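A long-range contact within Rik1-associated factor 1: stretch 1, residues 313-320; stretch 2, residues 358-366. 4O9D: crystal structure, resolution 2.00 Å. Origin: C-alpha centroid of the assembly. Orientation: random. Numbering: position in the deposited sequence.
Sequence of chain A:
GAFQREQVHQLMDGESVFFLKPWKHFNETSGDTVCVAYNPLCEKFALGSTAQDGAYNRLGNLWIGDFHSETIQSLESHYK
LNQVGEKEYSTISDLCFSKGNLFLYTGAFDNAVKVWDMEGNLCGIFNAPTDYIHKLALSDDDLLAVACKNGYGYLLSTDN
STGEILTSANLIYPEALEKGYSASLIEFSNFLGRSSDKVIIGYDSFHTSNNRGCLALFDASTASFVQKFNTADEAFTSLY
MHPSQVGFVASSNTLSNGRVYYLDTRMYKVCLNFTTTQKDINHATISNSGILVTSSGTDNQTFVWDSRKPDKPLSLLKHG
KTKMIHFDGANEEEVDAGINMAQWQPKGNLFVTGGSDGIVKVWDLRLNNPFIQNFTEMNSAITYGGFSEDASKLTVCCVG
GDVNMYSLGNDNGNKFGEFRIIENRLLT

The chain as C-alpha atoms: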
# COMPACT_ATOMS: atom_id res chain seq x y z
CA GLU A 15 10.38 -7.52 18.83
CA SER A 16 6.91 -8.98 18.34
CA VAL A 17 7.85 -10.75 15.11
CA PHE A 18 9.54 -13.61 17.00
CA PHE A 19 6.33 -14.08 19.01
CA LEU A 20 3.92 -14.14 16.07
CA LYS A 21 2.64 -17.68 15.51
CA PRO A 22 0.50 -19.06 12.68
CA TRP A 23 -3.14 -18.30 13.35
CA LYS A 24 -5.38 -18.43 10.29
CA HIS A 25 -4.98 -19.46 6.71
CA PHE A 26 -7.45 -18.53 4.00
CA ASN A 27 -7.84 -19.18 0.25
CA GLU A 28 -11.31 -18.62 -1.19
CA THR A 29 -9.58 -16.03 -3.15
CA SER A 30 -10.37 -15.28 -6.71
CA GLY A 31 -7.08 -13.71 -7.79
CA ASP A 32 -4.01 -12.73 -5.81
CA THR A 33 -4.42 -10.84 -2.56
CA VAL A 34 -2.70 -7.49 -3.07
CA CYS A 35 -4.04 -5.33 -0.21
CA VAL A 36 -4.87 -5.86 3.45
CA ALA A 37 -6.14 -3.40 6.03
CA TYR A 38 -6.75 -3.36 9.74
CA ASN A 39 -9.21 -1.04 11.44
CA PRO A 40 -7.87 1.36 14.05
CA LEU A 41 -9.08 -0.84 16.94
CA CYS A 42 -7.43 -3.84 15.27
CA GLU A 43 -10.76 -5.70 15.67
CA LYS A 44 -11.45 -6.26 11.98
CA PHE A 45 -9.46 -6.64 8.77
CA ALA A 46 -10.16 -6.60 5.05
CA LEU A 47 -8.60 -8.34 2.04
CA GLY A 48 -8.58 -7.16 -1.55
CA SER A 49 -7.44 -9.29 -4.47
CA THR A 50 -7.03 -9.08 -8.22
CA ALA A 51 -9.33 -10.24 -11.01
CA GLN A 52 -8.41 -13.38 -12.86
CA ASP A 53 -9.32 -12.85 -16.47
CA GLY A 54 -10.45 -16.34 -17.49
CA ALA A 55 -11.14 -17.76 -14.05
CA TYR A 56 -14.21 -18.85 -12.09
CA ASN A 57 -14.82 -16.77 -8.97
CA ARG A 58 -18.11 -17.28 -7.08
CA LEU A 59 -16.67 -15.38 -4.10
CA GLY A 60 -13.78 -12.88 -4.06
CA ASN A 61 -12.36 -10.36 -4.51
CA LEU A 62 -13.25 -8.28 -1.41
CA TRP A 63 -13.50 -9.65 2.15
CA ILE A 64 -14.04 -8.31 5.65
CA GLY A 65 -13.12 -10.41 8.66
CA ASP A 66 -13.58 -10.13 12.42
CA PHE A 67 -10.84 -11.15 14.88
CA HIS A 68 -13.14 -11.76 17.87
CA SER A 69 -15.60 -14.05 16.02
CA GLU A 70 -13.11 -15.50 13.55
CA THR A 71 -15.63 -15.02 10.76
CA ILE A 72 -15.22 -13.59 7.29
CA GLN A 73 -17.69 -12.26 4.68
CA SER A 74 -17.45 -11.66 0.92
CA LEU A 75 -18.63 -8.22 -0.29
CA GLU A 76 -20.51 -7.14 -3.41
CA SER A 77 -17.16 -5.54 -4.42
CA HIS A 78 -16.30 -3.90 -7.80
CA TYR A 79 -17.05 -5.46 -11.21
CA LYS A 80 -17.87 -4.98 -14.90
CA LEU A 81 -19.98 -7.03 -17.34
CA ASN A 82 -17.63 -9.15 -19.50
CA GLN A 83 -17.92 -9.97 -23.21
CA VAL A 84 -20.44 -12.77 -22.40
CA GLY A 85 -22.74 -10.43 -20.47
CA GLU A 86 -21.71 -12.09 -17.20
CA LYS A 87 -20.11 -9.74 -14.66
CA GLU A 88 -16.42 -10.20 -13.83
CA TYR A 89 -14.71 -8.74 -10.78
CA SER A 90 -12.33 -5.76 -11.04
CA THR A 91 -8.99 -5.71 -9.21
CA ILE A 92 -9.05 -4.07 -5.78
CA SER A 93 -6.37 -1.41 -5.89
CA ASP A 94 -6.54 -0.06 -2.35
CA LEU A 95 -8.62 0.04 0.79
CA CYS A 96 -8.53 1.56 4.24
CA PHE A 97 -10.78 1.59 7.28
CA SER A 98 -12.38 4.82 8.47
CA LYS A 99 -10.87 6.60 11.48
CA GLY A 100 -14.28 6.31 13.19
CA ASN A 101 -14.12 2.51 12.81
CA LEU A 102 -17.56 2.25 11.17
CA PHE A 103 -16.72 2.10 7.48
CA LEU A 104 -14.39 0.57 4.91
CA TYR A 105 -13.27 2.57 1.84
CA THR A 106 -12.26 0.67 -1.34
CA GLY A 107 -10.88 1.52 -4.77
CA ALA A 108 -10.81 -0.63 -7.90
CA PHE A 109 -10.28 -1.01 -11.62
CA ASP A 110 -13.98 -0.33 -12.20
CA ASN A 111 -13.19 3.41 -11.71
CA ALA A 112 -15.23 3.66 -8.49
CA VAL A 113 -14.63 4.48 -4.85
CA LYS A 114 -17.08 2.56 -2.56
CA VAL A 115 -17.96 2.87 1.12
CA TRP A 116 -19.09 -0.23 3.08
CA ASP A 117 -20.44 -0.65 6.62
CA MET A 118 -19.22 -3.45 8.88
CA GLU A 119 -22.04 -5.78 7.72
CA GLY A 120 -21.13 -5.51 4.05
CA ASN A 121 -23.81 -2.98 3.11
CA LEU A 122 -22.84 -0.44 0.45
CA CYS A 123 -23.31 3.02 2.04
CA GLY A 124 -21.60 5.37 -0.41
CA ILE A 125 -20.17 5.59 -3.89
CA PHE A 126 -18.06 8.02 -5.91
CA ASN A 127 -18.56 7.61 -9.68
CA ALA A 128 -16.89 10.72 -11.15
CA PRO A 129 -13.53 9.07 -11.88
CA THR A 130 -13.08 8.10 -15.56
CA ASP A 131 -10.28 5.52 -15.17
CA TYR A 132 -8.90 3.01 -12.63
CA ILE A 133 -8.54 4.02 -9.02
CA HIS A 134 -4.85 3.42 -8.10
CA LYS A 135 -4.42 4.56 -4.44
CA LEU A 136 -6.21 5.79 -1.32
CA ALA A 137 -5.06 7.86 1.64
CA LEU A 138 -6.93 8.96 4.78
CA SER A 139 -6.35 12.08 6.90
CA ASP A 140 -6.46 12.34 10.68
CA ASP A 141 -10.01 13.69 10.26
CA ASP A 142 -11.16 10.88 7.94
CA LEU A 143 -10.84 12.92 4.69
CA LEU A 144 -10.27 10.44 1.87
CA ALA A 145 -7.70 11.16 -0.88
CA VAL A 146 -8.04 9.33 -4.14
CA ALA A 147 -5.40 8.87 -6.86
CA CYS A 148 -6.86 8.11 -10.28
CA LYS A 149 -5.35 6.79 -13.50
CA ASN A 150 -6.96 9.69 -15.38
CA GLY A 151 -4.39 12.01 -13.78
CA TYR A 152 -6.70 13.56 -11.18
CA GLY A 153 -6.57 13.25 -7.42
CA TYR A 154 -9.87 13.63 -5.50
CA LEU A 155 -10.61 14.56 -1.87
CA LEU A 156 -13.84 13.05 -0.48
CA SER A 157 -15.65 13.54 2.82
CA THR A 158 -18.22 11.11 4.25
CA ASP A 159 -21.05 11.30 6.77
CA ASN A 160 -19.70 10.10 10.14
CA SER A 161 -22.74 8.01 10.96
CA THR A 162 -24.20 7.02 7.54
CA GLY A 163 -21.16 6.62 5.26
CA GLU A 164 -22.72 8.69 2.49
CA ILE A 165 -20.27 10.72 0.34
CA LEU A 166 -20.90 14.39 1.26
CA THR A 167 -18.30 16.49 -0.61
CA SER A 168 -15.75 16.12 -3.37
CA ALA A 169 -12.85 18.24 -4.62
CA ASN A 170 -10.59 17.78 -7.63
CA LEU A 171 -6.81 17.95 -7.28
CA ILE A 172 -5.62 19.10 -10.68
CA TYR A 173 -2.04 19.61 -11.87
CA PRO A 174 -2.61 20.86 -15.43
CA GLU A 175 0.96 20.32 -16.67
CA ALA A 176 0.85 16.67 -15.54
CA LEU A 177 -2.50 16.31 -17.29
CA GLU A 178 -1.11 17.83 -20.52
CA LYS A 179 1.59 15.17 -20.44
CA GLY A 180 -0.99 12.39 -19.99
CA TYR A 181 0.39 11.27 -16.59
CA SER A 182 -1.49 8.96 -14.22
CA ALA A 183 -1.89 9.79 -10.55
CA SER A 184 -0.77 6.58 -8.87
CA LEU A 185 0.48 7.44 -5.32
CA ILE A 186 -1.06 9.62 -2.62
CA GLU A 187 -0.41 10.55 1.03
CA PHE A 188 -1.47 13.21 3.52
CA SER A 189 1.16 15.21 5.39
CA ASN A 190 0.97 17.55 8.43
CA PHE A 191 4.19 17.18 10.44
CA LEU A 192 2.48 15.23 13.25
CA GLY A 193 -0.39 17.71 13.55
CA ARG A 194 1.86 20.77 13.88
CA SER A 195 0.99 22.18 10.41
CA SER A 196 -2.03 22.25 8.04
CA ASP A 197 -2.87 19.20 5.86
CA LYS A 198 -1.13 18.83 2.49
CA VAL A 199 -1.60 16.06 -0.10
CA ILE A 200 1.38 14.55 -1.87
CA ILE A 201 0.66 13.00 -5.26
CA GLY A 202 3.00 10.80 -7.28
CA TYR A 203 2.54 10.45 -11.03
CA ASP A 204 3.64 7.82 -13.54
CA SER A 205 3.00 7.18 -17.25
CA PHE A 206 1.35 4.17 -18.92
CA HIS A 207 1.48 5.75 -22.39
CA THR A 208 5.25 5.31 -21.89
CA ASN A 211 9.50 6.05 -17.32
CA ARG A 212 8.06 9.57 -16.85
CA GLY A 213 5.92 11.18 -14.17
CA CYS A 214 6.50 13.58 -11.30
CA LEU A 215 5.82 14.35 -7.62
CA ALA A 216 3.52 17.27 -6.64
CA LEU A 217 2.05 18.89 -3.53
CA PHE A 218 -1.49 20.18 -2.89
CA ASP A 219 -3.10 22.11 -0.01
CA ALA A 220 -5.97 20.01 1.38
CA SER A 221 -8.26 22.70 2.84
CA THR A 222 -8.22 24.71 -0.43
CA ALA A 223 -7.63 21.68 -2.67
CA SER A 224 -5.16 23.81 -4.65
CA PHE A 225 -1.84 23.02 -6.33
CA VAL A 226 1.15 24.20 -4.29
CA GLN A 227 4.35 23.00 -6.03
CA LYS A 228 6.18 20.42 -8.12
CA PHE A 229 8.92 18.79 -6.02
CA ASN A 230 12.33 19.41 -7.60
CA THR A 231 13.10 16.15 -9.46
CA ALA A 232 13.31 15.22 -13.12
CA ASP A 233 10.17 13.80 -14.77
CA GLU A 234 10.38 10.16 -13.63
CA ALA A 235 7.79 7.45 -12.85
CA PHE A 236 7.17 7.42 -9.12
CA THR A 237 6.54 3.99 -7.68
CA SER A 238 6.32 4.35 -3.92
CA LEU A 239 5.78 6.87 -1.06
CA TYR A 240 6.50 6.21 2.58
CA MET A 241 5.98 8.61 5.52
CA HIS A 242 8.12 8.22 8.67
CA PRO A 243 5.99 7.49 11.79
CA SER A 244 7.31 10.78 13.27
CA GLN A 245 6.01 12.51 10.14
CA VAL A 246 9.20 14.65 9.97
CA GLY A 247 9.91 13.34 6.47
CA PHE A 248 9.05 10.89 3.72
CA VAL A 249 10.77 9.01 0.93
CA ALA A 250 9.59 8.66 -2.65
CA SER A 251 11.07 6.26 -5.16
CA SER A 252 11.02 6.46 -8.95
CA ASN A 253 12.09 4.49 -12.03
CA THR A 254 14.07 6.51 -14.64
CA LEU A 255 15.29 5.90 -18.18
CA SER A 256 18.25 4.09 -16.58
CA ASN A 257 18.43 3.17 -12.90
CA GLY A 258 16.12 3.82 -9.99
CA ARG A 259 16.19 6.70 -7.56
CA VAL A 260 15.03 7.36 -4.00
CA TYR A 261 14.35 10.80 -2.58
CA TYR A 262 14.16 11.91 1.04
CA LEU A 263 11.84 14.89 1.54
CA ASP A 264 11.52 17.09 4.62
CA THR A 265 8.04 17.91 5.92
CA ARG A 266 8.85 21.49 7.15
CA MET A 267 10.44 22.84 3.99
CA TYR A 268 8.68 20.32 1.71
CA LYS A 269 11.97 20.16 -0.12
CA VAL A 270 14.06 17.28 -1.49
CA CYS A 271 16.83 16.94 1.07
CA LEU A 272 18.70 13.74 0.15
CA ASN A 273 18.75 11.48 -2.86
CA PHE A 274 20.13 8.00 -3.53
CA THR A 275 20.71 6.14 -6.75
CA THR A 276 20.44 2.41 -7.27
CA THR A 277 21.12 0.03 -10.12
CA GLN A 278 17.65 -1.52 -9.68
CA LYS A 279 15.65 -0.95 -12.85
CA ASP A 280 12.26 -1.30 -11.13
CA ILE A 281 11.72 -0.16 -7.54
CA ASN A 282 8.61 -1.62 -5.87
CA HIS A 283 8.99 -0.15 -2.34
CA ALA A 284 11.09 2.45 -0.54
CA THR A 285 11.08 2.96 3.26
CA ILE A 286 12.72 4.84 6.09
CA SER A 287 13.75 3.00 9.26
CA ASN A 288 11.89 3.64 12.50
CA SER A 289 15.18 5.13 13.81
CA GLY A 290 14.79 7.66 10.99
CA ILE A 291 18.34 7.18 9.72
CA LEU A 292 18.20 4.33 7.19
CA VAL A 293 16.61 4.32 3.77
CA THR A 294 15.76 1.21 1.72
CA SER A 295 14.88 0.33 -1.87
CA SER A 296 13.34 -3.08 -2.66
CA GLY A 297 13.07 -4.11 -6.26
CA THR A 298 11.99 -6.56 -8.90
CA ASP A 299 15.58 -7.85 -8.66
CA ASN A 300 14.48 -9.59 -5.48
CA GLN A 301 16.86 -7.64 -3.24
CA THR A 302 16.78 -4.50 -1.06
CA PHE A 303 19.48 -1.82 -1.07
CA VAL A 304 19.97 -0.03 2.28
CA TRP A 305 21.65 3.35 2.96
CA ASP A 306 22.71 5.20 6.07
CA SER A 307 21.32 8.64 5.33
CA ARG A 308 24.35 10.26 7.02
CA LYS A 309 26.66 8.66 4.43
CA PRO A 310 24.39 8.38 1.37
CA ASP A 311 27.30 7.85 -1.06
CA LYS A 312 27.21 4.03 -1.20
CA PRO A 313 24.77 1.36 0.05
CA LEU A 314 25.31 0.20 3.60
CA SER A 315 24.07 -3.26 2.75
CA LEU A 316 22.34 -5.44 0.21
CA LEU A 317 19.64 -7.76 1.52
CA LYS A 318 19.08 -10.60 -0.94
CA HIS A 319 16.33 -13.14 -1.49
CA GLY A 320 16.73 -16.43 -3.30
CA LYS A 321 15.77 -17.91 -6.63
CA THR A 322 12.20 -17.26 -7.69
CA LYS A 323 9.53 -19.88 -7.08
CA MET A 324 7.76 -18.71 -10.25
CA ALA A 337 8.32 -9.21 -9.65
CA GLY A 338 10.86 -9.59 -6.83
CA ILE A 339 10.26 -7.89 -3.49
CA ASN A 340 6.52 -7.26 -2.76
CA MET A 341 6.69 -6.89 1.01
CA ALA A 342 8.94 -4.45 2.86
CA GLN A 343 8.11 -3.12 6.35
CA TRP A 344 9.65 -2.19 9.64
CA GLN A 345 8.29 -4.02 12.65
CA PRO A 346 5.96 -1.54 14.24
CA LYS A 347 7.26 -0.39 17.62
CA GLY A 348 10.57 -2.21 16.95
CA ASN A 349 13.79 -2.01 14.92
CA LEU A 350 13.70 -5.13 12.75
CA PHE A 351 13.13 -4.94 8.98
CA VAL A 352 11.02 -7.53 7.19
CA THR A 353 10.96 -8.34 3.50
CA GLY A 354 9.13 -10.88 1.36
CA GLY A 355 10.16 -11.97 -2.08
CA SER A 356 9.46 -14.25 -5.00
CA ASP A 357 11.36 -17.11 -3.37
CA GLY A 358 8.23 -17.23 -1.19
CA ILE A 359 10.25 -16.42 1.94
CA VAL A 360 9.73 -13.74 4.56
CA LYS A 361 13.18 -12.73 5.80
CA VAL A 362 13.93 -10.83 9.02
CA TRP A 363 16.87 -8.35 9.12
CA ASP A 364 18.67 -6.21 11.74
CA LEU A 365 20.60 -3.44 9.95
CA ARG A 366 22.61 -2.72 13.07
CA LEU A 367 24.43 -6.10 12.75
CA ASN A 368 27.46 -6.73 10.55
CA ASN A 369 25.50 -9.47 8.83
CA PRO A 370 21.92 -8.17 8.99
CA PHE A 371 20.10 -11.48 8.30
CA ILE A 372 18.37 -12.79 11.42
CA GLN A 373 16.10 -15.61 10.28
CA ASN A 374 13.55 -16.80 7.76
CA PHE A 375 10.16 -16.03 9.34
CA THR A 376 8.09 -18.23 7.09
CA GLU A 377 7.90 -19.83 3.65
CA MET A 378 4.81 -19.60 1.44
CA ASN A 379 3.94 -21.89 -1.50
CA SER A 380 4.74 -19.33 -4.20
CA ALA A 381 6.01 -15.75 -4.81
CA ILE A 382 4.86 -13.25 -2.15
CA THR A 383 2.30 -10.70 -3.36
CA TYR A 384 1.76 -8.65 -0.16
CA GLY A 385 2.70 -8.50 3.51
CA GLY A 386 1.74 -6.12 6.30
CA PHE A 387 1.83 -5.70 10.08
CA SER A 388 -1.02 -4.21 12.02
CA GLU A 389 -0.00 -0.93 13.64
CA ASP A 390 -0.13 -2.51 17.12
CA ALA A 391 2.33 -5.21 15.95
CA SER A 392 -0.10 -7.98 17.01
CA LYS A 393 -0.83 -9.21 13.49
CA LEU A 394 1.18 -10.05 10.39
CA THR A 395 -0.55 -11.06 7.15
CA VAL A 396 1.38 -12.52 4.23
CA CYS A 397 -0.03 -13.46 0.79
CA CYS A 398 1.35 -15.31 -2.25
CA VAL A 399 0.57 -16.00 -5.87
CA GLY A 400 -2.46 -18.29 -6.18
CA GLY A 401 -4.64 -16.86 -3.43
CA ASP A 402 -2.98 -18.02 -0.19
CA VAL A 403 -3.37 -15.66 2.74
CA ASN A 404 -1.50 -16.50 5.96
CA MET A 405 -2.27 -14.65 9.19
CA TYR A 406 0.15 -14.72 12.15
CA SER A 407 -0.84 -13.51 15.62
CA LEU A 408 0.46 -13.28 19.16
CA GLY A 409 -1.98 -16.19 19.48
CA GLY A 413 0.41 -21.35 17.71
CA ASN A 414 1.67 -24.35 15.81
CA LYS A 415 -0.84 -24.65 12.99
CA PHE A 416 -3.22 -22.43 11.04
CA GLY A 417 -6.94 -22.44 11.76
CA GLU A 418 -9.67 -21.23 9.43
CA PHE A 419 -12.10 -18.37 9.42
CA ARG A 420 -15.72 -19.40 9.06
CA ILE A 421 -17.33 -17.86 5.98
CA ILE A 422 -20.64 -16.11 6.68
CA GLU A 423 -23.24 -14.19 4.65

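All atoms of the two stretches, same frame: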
# COMPACT_ATOMS: atom_id res chain seq x y z
N PRO A 313 25.64 2.21 -0.76
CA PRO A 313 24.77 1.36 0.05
C PRO A 313 25.47 0.93 1.32
O PRO A 313 26.68 0.76 1.33
CB PRO A 313 24.54 0.15 -0.85
CG PRO A 313 24.74 0.65 -2.22
CD PRO A 313 25.84 1.66 -2.12
N LEU A 314 24.73 0.75 2.39
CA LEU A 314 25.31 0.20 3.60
C LEU A 314 25.27 -1.32 3.50
O LEU A 314 26.14 -2.03 4.01
CB LEU A 314 24.52 0.67 4.80
CG LEU A 314 24.69 -0.17 6.05
CD1 LEU A 314 26.13 -0.10 6.55
CD2 LEU A 314 23.70 0.33 7.09
N SER A 315 24.22 -1.82 2.86
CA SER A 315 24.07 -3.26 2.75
C SER A 315 23.14 -3.61 1.61
O SER A 315 22.44 -2.75 1.06
CB SER A 315 23.51 -3.83 4.05
OG SER A 315 23.59 -5.24 4.03
N LEU A 316 23.16 -4.89 1.26
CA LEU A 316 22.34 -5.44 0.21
C LEU A 316 21.71 -6.72 0.74
O LEU A 316 22.41 -7.70 1.08
CB LEU A 316 23.21 -5.69 -1.00
CG LEU A 316 22.57 -6.34 -2.21
CD1 LEU A 316 21.18 -5.87 -2.39
CD2 LEU A 316 23.43 -6.02 -3.43
N LEU A 317 20.39 -6.70 0.86
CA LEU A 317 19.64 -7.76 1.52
C LEU A 317 18.95 -8.61 0.47
O LEU A 317 17.93 -8.20 -0.08
CB LEU A 317 18.58 -7.16 2.42
CG LEU A 317 18.97 -5.96 3.29
CD1 LEU A 317 17.69 -5.48 3.95
CD2 LEU A 317 20.03 -6.32 4.34
N LYS A 318 19.49 -9.81 0.21
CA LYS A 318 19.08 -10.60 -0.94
C LYS A 318 18.05 -11.69 -0.64
O LYS A 318 18.09 -12.32 0.41
CB LYS A 318 20.31 -11.25 -1.56
CG LYS A 318 21.26 -10.28 -2.23
CD LYS A 318 22.59 -10.97 -2.58
CE LYS A 318 23.30 -10.22 -3.71
NZ LYS A 318 24.62 -10.81 -4.09
N HIS A 319 17.14 -11.92 -1.57
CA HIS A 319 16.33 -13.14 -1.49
C HIS A 319 16.85 -14.16 -2.50
O HIS A 319 17.73 -13.86 -3.30
CB HIS A 319 14.85 -12.85 -1.76
CG HIS A 319 14.12 -12.33 -0.56
ND1 HIS A 319 13.12 -13.04 0.08
CD2 HIS A 319 14.27 -11.18 0.13
CE1 HIS A 319 12.68 -12.33 1.10
NE2 HIS A 319 13.36 -11.21 1.16
N GLY A 320 16.26 -15.34 -2.48
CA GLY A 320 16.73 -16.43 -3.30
C GLY A 320 16.04 -16.57 -4.63
O GLY A 320 15.29 -15.69 -5.07
N GLY A 358 9.26 -16.83 -2.13
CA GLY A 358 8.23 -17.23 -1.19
C GLY A 358 8.62 -17.09 0.28
O GLY A 358 7.88 -17.51 1.17
N ILE A 359 9.78 -16.50 0.55
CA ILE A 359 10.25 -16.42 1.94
C ILE A 359 10.09 -15.03 2.51
O ILE A 359 10.31 -14.03 1.84
CB ILE A 359 11.75 -16.81 2.05
CG1 ILE A 359 12.03 -18.14 1.33
CG2 ILE A 359 12.18 -16.89 3.52
CD1 ILE A 359 11.52 -19.36 2.06
N VAL A 360 9.70 -14.98 3.78
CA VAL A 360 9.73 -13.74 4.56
C VAL A 360 11.00 -13.75 5.39
O VAL A 360 11.18 -14.62 6.22
CB VAL A 360 8.49 -13.62 5.48
CG1 VAL A 360 8.60 -12.38 6.36
CG2 VAL A 360 7.20 -13.60 4.64
N LYS A 361 11.89 -12.79 5.13
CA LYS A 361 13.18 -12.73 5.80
C LYS A 361 13.19 -11.59 6.80
O LYS A 361 12.57 -10.53 6.56
CB LYS A 361 14.30 -12.57 4.76
CG LYS A 361 14.53 -13.87 3.94
CD LYS A 361 15.59 -13.70 2.87
CE LYS A 361 15.90 -15.07 2.22
NZ LYS A 361 16.49 -16.00 3.24
N VAL A 362 13.86 -11.82 7.94
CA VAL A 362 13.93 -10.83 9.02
C VAL A 362 15.38 -10.32 9.09
O VAL A 362 16.31 -11.13 9.07
CB VAL A 362 13.49 -11.41 10.40
CG1 VAL A 362 13.56 -10.34 11.50
CG2 VAL A 362 12.07 -12.02 10.34
N TRP A 363 15.55 -8.99 9.15
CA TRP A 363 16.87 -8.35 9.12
C TRP A 363 17.07 -7.35 10.26
O TRP A 363 16.13 -6.63 10.62
CB TRP A 363 17.06 -7.60 7.80
CG TRP A 363 16.60 -8.31 6.54
CD1 TRP A 363 15.35 -8.29 6.00
CD2 TRP A 363 17.41 -9.12 5.66
NE1 TRP A 363 15.33 -9.03 4.82
CE2 TRP A 363 16.58 -9.55 4.60
CE3 TRP A 363 18.77 -9.51 5.67
CZ2 TRP A 363 17.04 -10.36 3.56
CZ3 TRP A 363 19.23 -10.32 4.63
CH2 TRP A 363 18.37 -10.74 3.59
N ASP A 364 18.28 -7.29 10.82
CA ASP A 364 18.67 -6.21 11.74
C ASP A 364 19.86 -5.44 11.16
O ASP A 364 20.98 -5.94 11.13
CB ASP A 364 19.03 -6.72 13.13
CG ASP A 364 19.12 -5.59 14.15
OD1 ASP A 364 19.51 -4.46 13.77
OD2 ASP A 364 18.77 -5.83 15.32
N LEU A 365 19.60 -4.22 10.71
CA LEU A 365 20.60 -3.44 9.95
C LEU A 365 21.73 -2.94 10.84
O LEU A 365 22.74 -2.40 10.36
CB LEU A 365 19.91 -2.28 9.23
CG LEU A 365 19.30 -2.68 7.88
CD1 LEU A 365 20.43 -3.03 6.88
CD2 LEU A 365 18.34 -3.85 8.01
N ARG A 366 21.58 -3.14 12.13
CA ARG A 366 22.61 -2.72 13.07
C ARG A 366 23.65 -3.85 13.30
O ARG A 366 24.64 -3.66 14.01
CB ARG A 366 21.94 -2.29 14.38
CG ARG A 366 20.80 -1.27 14.18
CD ARG A 366 19.98 -1.06 15.45
NE ARG A 366 19.10 -2.19 15.76
CZ ARG A 366 18.51 -2.39 16.94
NH1 ARG A 366 18.70 -1.53 17.94
NH2 ARG A 366 17.73 -3.44 17.13

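Two stretches, whose strands run roughly antiparallel, meet mainly through side chains, with no hydrogen bond between them and two CH-pi contacts at the centre. The strand axes run at 152° and come no closer than 9.4 Å, too far for backbone pairing; side chains fill most of the gap, and the two stretches together bury 433 Å². The nearest CA atoms pair Ser315 with Leu365 (8.0 Å), Leu317 with Trp363 (8.1 Å) and His319 with Ile359 (7.7 Å). On the second strand Ile359, Lys361 and Trp363 point toward the first, while Val360 points away.

The buried pair Leu317 and Trp363 forms the first contact. Leu317 CB sits 3.6 Å from the centroid of the Trp363 six-membered ring, only 6° off its normal, and Leu317 CD2 reaches Trp363 CE3 at 3.7 Å. A broad indole thus offers a flat floor to a branched aliphatic chain. Leu365, whose CB starts sideways, turns its end inward, so that its CD1 lies 4.2 Å from Leu317 CD2 and extends the apolar patch.

The second contact reverses the roles, with the ring on the first stretch. Lys361 CD lies 3.6 Å from the centroid of the His319 ring, 8° off the normal; the long methylene chain covers the face, while NZ finds a hydrogen bond elsewhere in the structure. At the ring edge, His319 CE1 approaches Ile359 O at 3.0 Å, a close polarized C-H approach. Both imidazole nitrogens are hydrogen-bonded outside this contact, which helps explain how a polar ring can pack here.

Between the two contacts, the backbone Lys318 O meets the Trp363 edge, 3.6 Å from CH2. Within the second stretch, Arg366 NE and Asp364 OD1 form a 3.0 Å salt bridge that does not cross to the first.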